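Local coordinates for protein 2-Cys peroxiredoxin (Plasmodium yoelii, PDB 2H01) that probably reduces hydrogen peroxide and organic hydroperoxides to water and alcohols as a thiol-dependent thioredoxin peroxidase, at residues E117-K129 / L136-I150. Numbering follows the deposited sequence.
Sequences ESVALRAFVLIDK and LLVNNLALGRSVDEI
The ring of F124 is met over one face by the methyl CD1 of I150, a CH-pi contact in which that carbon stands 3.6 Å from the ring centroid and only 14° off its normal. At the edge, near the ring plane, lie the backbone N of L143, the carbonyl oxygen of L141 and CB of L137, while A142 CA, 3.4 Å from F124 CE2, approaches obliquely. With CG anti to its own carbonyl carbon (chi1 -65°), F124 sets one ring face against I150 of the helix and an edge against the 141-143 turn. Elsewhere in the chain Y37 and L54 also touch F124, and I150 reaches L35, so this contact belongs to the layer between the central sheet and its helices. The arrangement illustrates how a beta hairpin of the thioredoxin fold of peroxiredoxins is joined to the helix that follows it. F124 and L137 form an antiparallel hydrogen-bonded pair: F124 N donates to L137 O at 2.9 Å, and L137 N returns a bond of 2.8 Å to F124 O. V125 and L136 make the next, non-hydrogen-bonded pair. Within the turn, S146 OG gives a hydrogen bond of 2.6 Å to L141 O from above the carbonyl plane, which ties the residue just before helix 147-163 to the same oxygen that lies at the edge of the F124 ring. At the R122 end of the contact, A142 CB lies 3.7 Å from R122 O, and a water donates to that oxygen while accepting from N139 N. The side chain of R122 lies about 8 Å from that of C47, the predicted peroxidatic cysteine.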
ATOM      1  N   GLU A 117       9.188  17.510  -4.678  1.00 36.90           N
ATOM      2  CA  GLU A 117       7.960  17.888  -5.358  1.00 37.20           C
ATOM      3  C   GLU A 117       7.778  17.224  -6.716  1.00 36.83           C
ATOM      4  O   GLU A 117       7.191  17.805  -7.620  1.00 36.65           O
ATOM      5  CB  GLU A 117       7.914  19.405  -5.523  1.00 39.60           C
ATOM      6  CG  GLU A 117       7.951  20.163  -4.206  1.00 42.90           C
ATOM      7  CD  GLU A 117       6.738  19.886  -3.339  1.00 43.94           C
ATOM      8  OE1 GLU A 117       5.626  20.303  -3.728  1.00 44.95           O
ATOM      9  OE2 GLU A 117       6.898  19.249  -2.275  1.00 44.16           O
ATOM     10  N   SER A 118       8.270  16.003  -6.864  1.00 36.82           N
ATOM     11  CA  SER A 118       8.127  15.314  -8.133  1.00 36.55           C
ATOM     12  C   SER A 118       7.430  13.970  -8.024  1.00 35.12           C
ATOM     13  O   SER A 118       6.250  13.850  -8.345  1.00 34.84           O
ATOM     14  CB  SER A 118       9.489  15.138  -8.795  1.00 38.13           C
ATOM     15  OG  SER A 118       9.950  16.381  -9.286  1.00 41.55           O
ATOM     16  N   VAL A 119       8.161  12.957  -7.578  1.00 33.13           N
ATOM     17  CA  VAL A 119       7.583  11.627  -7.455  1.00 30.93           C
ATOM     18  C   VAL A 119       7.642  11.095  -6.030  1.00 29.54           C
ATOM     19  O   VAL A 119       8.346  11.629  -5.175  1.00 29.74           O
ATOM     20  CB  VAL A 119       8.295  10.627  -8.381  1.00 31.13           C
ATOM     21  CG1 VAL A 119       8.170  11.082  -9.832  1.00 28.98           C
ATOM     22  CG2 VAL A 119       9.761  10.501  -7.976  1.00 29.80           C
ATOM     23  N   ALA A 120       6.896  10.029  -5.788  1.00 28.21           N
ATOM     24  CA  ALA A 120       6.865   9.426  -4.473  1.00 27.23           C
ATOM     25  C   ALA A 120       8.008   8.440  -4.305  1.00 27.15           C
ATOM     26  O   ALA A 120       8.427   7.791  -5.262  1.00 27.98           O
ATOM     27  CB  ALA A 120       5.531   8.717  -4.251  1.00 26.27           C
ATOM     28  N   LEU A 121       8.525   8.358  -3.087  1.00 25.85           N
ATOM     29  CA  LEU A 121       9.588   7.422  -2.759  1.00 24.68           C
ATOM     30  C   LEU A 121       8.900   6.090  -2.463  1.00 24.14           C
ATOM     31  O   LEU A 121       7.731   6.062  -2.054  1.00 23.67           O
ATOM     32  CB  LEU A 121      10.335   7.896  -1.512  1.00 24.26           C
ATOM     33  CG  LEU A 121      11.105   9.217  -1.644  1.00 24.51           C
ATOM     34  CD1 LEU A 121      11.318   9.811  -0.277  1.00 22.24           C
ATOM     35  CD2 LEU A 121      12.448   8.977  -2.354  1.00 24.10           C
ATOM     36  N   ARG A 122       9.616   4.992  -2.676  1.00 25.05           N
ATOM     37  CA  ARG A 122       9.076   3.660  -2.402  1.00 25.00           C
ATOM     38  C   ARG A 122       8.761   3.505  -0.905  1.00 24.92           C
ATOM     39  O   ARG A 122       9.604   3.797  -0.060  1.00 23.31           O
ATOM     40  CB  ARG A 122      10.080   2.595  -2.837  1.00 24.73           C
ATOM     41  CG  ARG A 122      10.173   2.391  -4.354  1.00 25.99           C
ATOM     42  CD  ARG A 122      11.253   1.380  -4.694  1.00 27.62           C
ATOM     43  NE  ARG A 122      11.262   1.022  -6.112  1.00 31.32           N
ATOM     44  CZ  ARG A 122      11.660   1.827  -7.097  1.00 33.07           C
ATOM     45  NH1 ARG A 122      12.095   3.052  -6.832  1.00 34.47           N
ATOM     46  NH2 ARG A 122      11.617   1.408  -8.356  1.00 32.25           N
ATOM     47  N   ALA A 123       7.548   3.054  -0.585  1.00 23.53           N
ATOM     48  CA  ALA A 123       7.155   2.875   0.809  1.00 23.30           C
ATOM     49  C   ALA A 123       5.973   1.919   1.005  1.00 22.80           C
ATOM     50  O   ALA A 123       5.054   1.877   0.174  1.00 23.92           O
ATOM     51  CB  ALA A 123       6.819   4.234   1.424  1.00 23.05           C
ATOM     52  N   PHE A 124       6.007   1.147   2.094  1.00 21.24           N
ATOM     53  CA  PHE A 124       4.908   0.234   2.416  1.00 21.28           C
ATOM     54  C   PHE A 124       4.307   0.747   3.718  1.00 21.26           C
ATOM     55  O   PHE A 124       5.006   0.883   4.721  1.00 24.68           O
ATOM     56  CB  PHE A 124       5.384  -1.217   2.612  1.00 21.58           C
ATOM     57  CG  PHE A 124       5.942  -1.860   1.364  1.00 21.87           C
ATOM     58  CD1 PHE A 124       5.191  -1.923   0.194  1.00 22.65           C
ATOM     59  CD2 PHE A 124       7.236  -2.381   1.356  1.00 20.77           C
ATOM     60  CE1 PHE A 124       5.727  -2.495  -0.977  1.00 22.30           C
ATOM     61  CE2 PHE A 124       7.778  -2.951   0.195  1.00 19.73           C
ATOM     62  CZ  PHE A 124       7.024  -3.006  -0.970  1.00 19.93           C
ATOM     63  N   VAL A 125       3.016   1.047   3.697  1.00 19.95           N
ATOM     64  CA  VAL A 125       2.335   1.567   4.876  1.00 19.11           C
ATOM     65  C   VAL A 125       1.150   0.687   5.242  1.00 19.48           C
ATOM     66  O   VAL A 125       0.190   0.568   4.481  1.00 19.42           O
ATOM     67  CB  VAL A 125       1.836   2.999   4.621  1.00 19.83           C
ATOM     68  CG1 VAL A 125       1.291   3.609   5.913  1.00 19.78           C
ATOM     69  CG2 VAL A 125       2.981   3.843   4.066  1.00 19.25           C
ATOM     70  N   LEU A 126       1.221   0.065   6.412  1.00 19.38           N
ATOM     71  CA  LEU A 126       0.148  -0.815   6.859  1.00 18.54           C
ATOM     72  C   LEU A 126      -0.762  -0.062   7.823  1.00 17.35           C
ATOM     73  O   LEU A 126      -0.299   0.515   8.808  1.00 17.03           O
ATOM     74  CB  LEU A 126       0.738  -2.067   7.525  1.00 17.96           C
ATOM     75  CG  LEU A 126      -0.219  -3.008   8.258  1.00 18.61           C
ATOM     76  CD1 LEU A 126      -1.277  -3.552   7.303  1.00 17.21           C
ATOM     77  CD2 LEU A 126       0.579  -4.131   8.901  1.00 17.92           C
ATOM     78  N   ILE A 127      -1.956  -0.073   7.590  1.00 20.00           N
ATOM     79  CA  ILE A 127      -3.007   0.631   8.314  1.00 20.00           C
ATOM     80  C   ILE A 127      -4.058  -0.339   8.844  1.00 20.00           C
ATOM     81  O   ILE A 127      -4.484  -1.256   8.106  1.00 18.20           O
ATOM     82  CB  ILE A 127      -3.670   1.688   7.410  1.00 20.00           C
ATOM     83  CG1 ILE A 127      -2.606   2.532   6.706  1.00 20.00           C
ATOM     84  CG2 ILE A 127      -4.605   2.571   8.222  1.00 20.00           C
ATOM     85  CD1 ILE A 127      -3.149   3.384   5.581  1.00 20.00           C
ATOM     86  N   ASP A 128      -4.485  -0.313  10.113  1.00 18.16           N
ATOM     87  CA  ASP A 128      -5.492  -1.251  10.631  1.00 20.19           C
ATOM     88  C   ASP A 128      -6.912  -0.845  10.240  1.00 22.17           C
ATOM     89  O   ASP A 128      -7.106   0.155   9.551  1.00 21.90           O
ATOM     90  CB  ASP A 128      -5.392  -1.420  12.156  1.00 21.59           C
ATOM     91  CG  ASP A 128      -5.678  -0.138  12.920  1.00 23.92           C
ATOM     92  OD1 ASP A 128      -6.418   0.737  12.417  1.00 25.11           O
ATOM     93  OD2 ASP A 128      -5.167  -0.017  14.050  1.00 24.85           O
ATOM     94  N   LYS A 129      -7.889  -1.566  10.761  1.00 23.18           N
ATOM     95  CA  LYS A 129      -9.279  -1.385  10.397  1.00 23.34           C
ATOM     96  C   LYS A 129      -9.898  -0.139  11.035  1.00 24.29           C
ATOM     97  O   LYS A 129     -11.013   0.248  10.730  1.00 24.72           O
ATOM     98  CB  LYS A 129     -10.062  -2.629  10.763  1.00 23.64           C
ATOM     99  CG  LYS A 129      -9.391  -3.894  10.336  1.00 23.51           C
ATOM    100  CD  LYS A 129     -10.408  -4.954   9.984  1.00 24.11           C
ATOM    101  CE  LYS A 129     -11.118  -5.489  11.210  1.00 23.83           C
ATOM    102  NZ  LYS A 129     -10.182  -6.085  12.171  1.00 25.53           N
ATOM    103  N   LEU A 136       5.701   1.690   8.811  1.00 23.83           N
ATOM    104  CA  LEU A 136       6.191   2.300   7.607  1.00 23.39           C
ATOM    105  C   LEU A 136       7.474   1.597   7.213  1.00 23.09           C
ATOM    106  O   LEU A 136       8.420   1.522   7.974  1.00 23.63           O
ATOM    107  CB  LEU A 136       6.434   3.788   7.861  1.00 24.79           C
ATOM    108  CG  LEU A 136       6.860   4.712   6.744  1.00 26.62           C
ATOM    109  CD1 LEU A 136       6.019   5.932   6.806  1.00 27.82           C
ATOM    110  CD2 LEU A 136       8.294   5.072   6.947  1.00 27.92           C
ATOM    111  N   LEU A 137       7.494   1.078   6.006  1.00 21.58           N
ATOM    112  CA  LEU A 137       8.702   0.424   5.516  1.00 21.30           C
ATOM    113  C   LEU A 137       9.262   1.229   4.341  1.00 22.02           C
ATOM    114  O   LEU A 137       8.547   1.531   3.396  1.00 23.33           O
ATOM    115  CB  LEU A 137       8.381  -1.008   5.075  1.00 18.47           C
ATOM    116  CG  LEU A 137       8.773  -2.163   6.004  1.00 18.97           C
ATOM    117  CD1 LEU A 137       8.378  -1.897   7.431  1.00 16.15           C
ATOM    118  CD2 LEU A 137       8.102  -3.441   5.498  1.00 18.72           C
ATOM    119  N   VAL A 138      10.542   1.573   4.410  1.00 22.22           N
ATOM    120  CA  VAL A 138      11.173   2.356   3.359  1.00 22.68           C
ATOM    121  C   VAL A 138      12.543   1.847   2.943  1.00 22.89           C
ATOM    122  O   VAL A 138      13.065   0.878   3.499  1.00 23.50           O
ATOM    123  CB  VAL A 138      11.363   3.815   3.801  1.00 23.93           C
ATOM    124  CG1 VAL A 138      10.038   4.568   3.727  1.00 23.36           C
ATOM    125  CG2 VAL A 138      11.934   3.838   5.214  1.00 22.83           C
ATOM    126  N   ASN A 139      13.112   2.532   1.955  1.00 21.81           N
ATOM    127  CA  ASN A 139      14.435   2.213   1.432  1.00 22.50           C
ATOM    128  C   ASN A 139      14.681   0.729   1.163  1.00 21.53           C
ATOM    129  O   ASN A 139      13.899   0.089   0.455  1.00 21.86           O
ATOM    130  CB  ASN A 139      15.495   2.799   2.367  1.00 23.08           C
ATOM    131  CG  ASN A 139      15.480   4.317   2.349  1.00 26.31           C
ATOM    132  OD1 ASN A 139      15.635   4.929   1.288  1.00 28.16           O
ATOM    133  ND2 ASN A 139      15.270   4.933   3.512  1.00 26.58           N
ATOM    134  N   ASN A 140      15.741   0.169   1.727  1.00 19.38           N
ATOM    135  CA  ASN A 140      16.035  -1.225   1.453  1.00 19.56           C
ATOM    136  C   ASN A 140      15.060  -2.251   2.008  1.00 19.97           C
ATOM    137  O   ASN A 140      15.219  -3.444   1.775  1.00 20.09           O
ATOM    138  CB  ASN A 140      17.481  -1.533   1.845  1.00 19.33           C
ATOM    139  CG  ASN A 140      18.473  -1.060   0.778  1.00 20.18           C
ATOM    140  OD1 ASN A 140      19.624  -0.722   1.069  1.00 22.00           O
ATOM    141  ND2 ASN A 140      18.013  -1.036  -0.476  1.00 18.40           N
ATOM    142  N   LEU A 141      14.045  -1.788   2.728  1.00 18.75           N
ATOM    143  CA  LEU A 141      13.023  -2.688   3.240  1.00 19.38           C
ATOM    144  C   LEU A 141      11.760  -2.497   2.395  1.00 20.65           C
ATOM    145  O   LEU A 141      10.780  -3.226   2.550  1.00 21.35           O
ATOM    146  CB  LEU A 141      12.730  -2.416   4.721  1.00 18.42           C
ATOM    147  CG  LEU A 141      13.681  -3.081   5.733  1.00 17.87           C
ATOM    148  CD1 LEU A 141      13.214  -2.772   7.166  1.00 15.54           C
ATOM    149  CD2 LEU A 141      13.711  -4.596   5.500  1.00 18.20           C
ATOM    150  N   ALA A 142      11.792  -1.511   1.495  1.00 20.43           N
ATOM    151  CA  ALA A 142      10.657  -1.237   0.619  1.00 20.73           C
ATOM    152  C   ALA A 142      10.913  -1.806  -0.772  1.00 21.87           C
ATOM    153  O   ALA A 142      11.004  -1.063  -1.750  1.00 20.53           O
ATOM    154  CB  ALA A 142      10.408   0.265   0.524  1.00 19.90           C
ATOM    155  N   LEU A 143      11.014  -3.129  -0.854  1.00 22.76           N
ATOM    156  CA  LEU A 143      11.271  -3.799  -2.123  1.00 24.43           C
ATOM    157  C   LEU A 143      10.244  -4.890  -2.414  1.00 25.16           C
ATOM    158  O   LEU A 143       9.588  -5.394  -1.501  1.00 24.15           O
ATOM    159  CB  LEU A 143      12.673  -4.414  -2.100  1.00 24.95           C
ATOM    160  CG  LEU A 143      13.840  -3.448  -1.864  1.00 26.61           C
ATOM    161  CD1 LEU A 143      15.153  -4.233  -1.781  1.00 25.85           C
ATOM    162  CD2 LEU A 143      13.901  -2.428  -3.004  1.00 25.36           C
ATOM    163  N   GLY A 144      10.108  -5.258  -3.683  1.00 26.09           N
ATOM    164  CA  GLY A 144       9.173  -6.306  -4.038  1.00 27.36           C
ATOM    165  C   GLY A 144       9.513  -7.574  -3.274  1.00 28.61           C
ATOM    166  O   GLY A 144       8.641  -8.379  -2.941  1.00 30.08           O
ATOM    167  N   ARG A 145      10.791  -7.732  -2.977  1.00 28.85           N
ATOM    168  CA  ARG A 145      11.350  -8.829  -2.204  1.00 28.73           C
ATOM    169  C   ARG A 145      10.847  -8.846  -0.758  1.00 28.89           C
ATOM    170  O   ARG A 145      11.082  -9.776  -0.003  1.00 29.79           O
ATOM    171  CB  ARG A 145      12.853  -8.629  -2.161  1.00 29.11           C
ATOM    172  CG  ARG A 145      13.644  -9.791  -2.554  1.00 32.07           C
ATOM    173  CD  ARG A 145      14.926  -9.879  -1.825  1.00 31.90           C
ATOM    174  NE  ARG A 145      15.997 -10.248  -2.717  1.00 31.96           N
ATOM    175  CZ  ARG A 145      16.355 -11.480  -2.958  1.00 31.72           C
ATOM    176  NH1 ARG A 145      15.733 -12.482  -2.370  1.00 31.46           N
ATOM    177  NH2 ARG A 145      17.349 -11.703  -3.787  1.00 33.61           N
ATOM    178  N   SER A 146      10.118  -7.812  -0.391  1.00 29.11           N
ATOM    179  CA  SER A 146       9.715  -7.622   0.975  1.00 29.34           C
ATOM    180  C   SER A 146       8.351  -8.237   1.300  1.00 29.58           C
ATOM    181  O   SER A 146       7.920  -8.201   2.438  1.00 29.34           O
ATOM    182  CB  SER A 146       9.702  -6.131   1.300  1.00 29.10           C
ATOM    183  OG  SER A 146      10.946  -5.694   1.769  1.00 29.69           O
ATOM    184  N   VAL A 147       7.694  -8.818   0.303  1.00 29.00           N
ATOM    185  CA  VAL A 147       6.307  -9.213   0.449  1.00 28.21           C
ATOM    186  C   VAL A 147       6.121 -10.157   1.630  1.00 28.94           C
ATOM    187  O   VAL A 147       5.135 -10.096   2.336  1.00 29.49           O
ATOM    188  CB  VAL A 147       5.746  -9.866  -0.816  1.00 27.37           C
ATOM    189  CG1 VAL A 147       4.481 -10.610  -0.508  1.00 27.07           C
ATOM    190  CG2 VAL A 147       5.467  -8.842  -1.855  1.00 28.06           C
ATOM    191  N   ASP A 148       7.084 -11.031   1.841  1.00 29.17           N
ATOM    192  CA  ASP A 148       6.921 -12.010   2.864  1.00 30.98           C
ATOM    193  C   ASP A 148       7.092 -11.457   4.276  1.00 31.47           C
ATOM    194  O   ASP A 148       6.366 -11.862   5.173  1.00 31.93           O
ATOM    195  CB  ASP A 148       7.760 -13.245   2.586  1.00 34.94           C
ATOM    196  CG  ASP A 148       7.181 -14.104   1.472  1.00 39.63           C
ATOM    197  OD1 ASP A 148       7.884 -14.342   0.475  1.00 42.39           O
ATOM    198  OD2 ASP A 148       6.030 -14.587   1.499  1.00 40.91           O
ATOM    199  N   GLU A 149       8.019 -10.521   4.468  1.00 30.08           N
ATOM    200  CA  GLU A 149       8.056  -9.713   5.687  1.00 28.43           C
ATOM    201  C   GLU A 149       6.758  -8.963   5.965  1.00 26.56           C
ATOM    202  O   GLU A 149       6.303  -8.912   7.098  1.00 24.70           O
ATOM    203  CB  GLU A 149       9.216  -8.723   5.689  1.00 29.70           C
ATOM    204  CG  GLU A 149      10.555  -9.310   5.336  1.00 32.61           C
ATOM    205  CD  GLU A 149      10.914 -10.508   6.181  1.00 34.79           C
ATOM    206  OE1 GLU A 149      11.564 -11.427   5.643  1.00 36.18           O
ATOM    207  OE2 GLU A 149      10.553 -10.527   7.368  1.00 35.70           O
ATOM    208  N   ILE A 150       6.188  -8.378   4.919  1.00 20.00           N
ATOM    209  CA  ILE A 150       4.949  -7.646   5.038  1.00 20.00           C
ATOM    210  C   ILE A 150       3.815  -8.512   5.591  1.00 20.00           C
ATOM    211  O   ILE A 150       3.177  -8.151   6.556  1.00 23.63           O
ATOM    212  CB  ILE A 150       4.563  -7.019   3.714  1.00 20.00           C
ATOM    213  CG1 ILE A 150       5.457  -5.829   3.420  1.00 20.00           C
ATOM    214  CG2 ILE A 150       3.129  -6.559   3.729  1.00 20.00           C
ATOM    215  CD1 ILE A 150       5.399  -5.368   1.996  1.00 20.00           C
TER
HETATM  216  O   HOH W   1      12.223   4.322  -0.070  1.00 39.72           O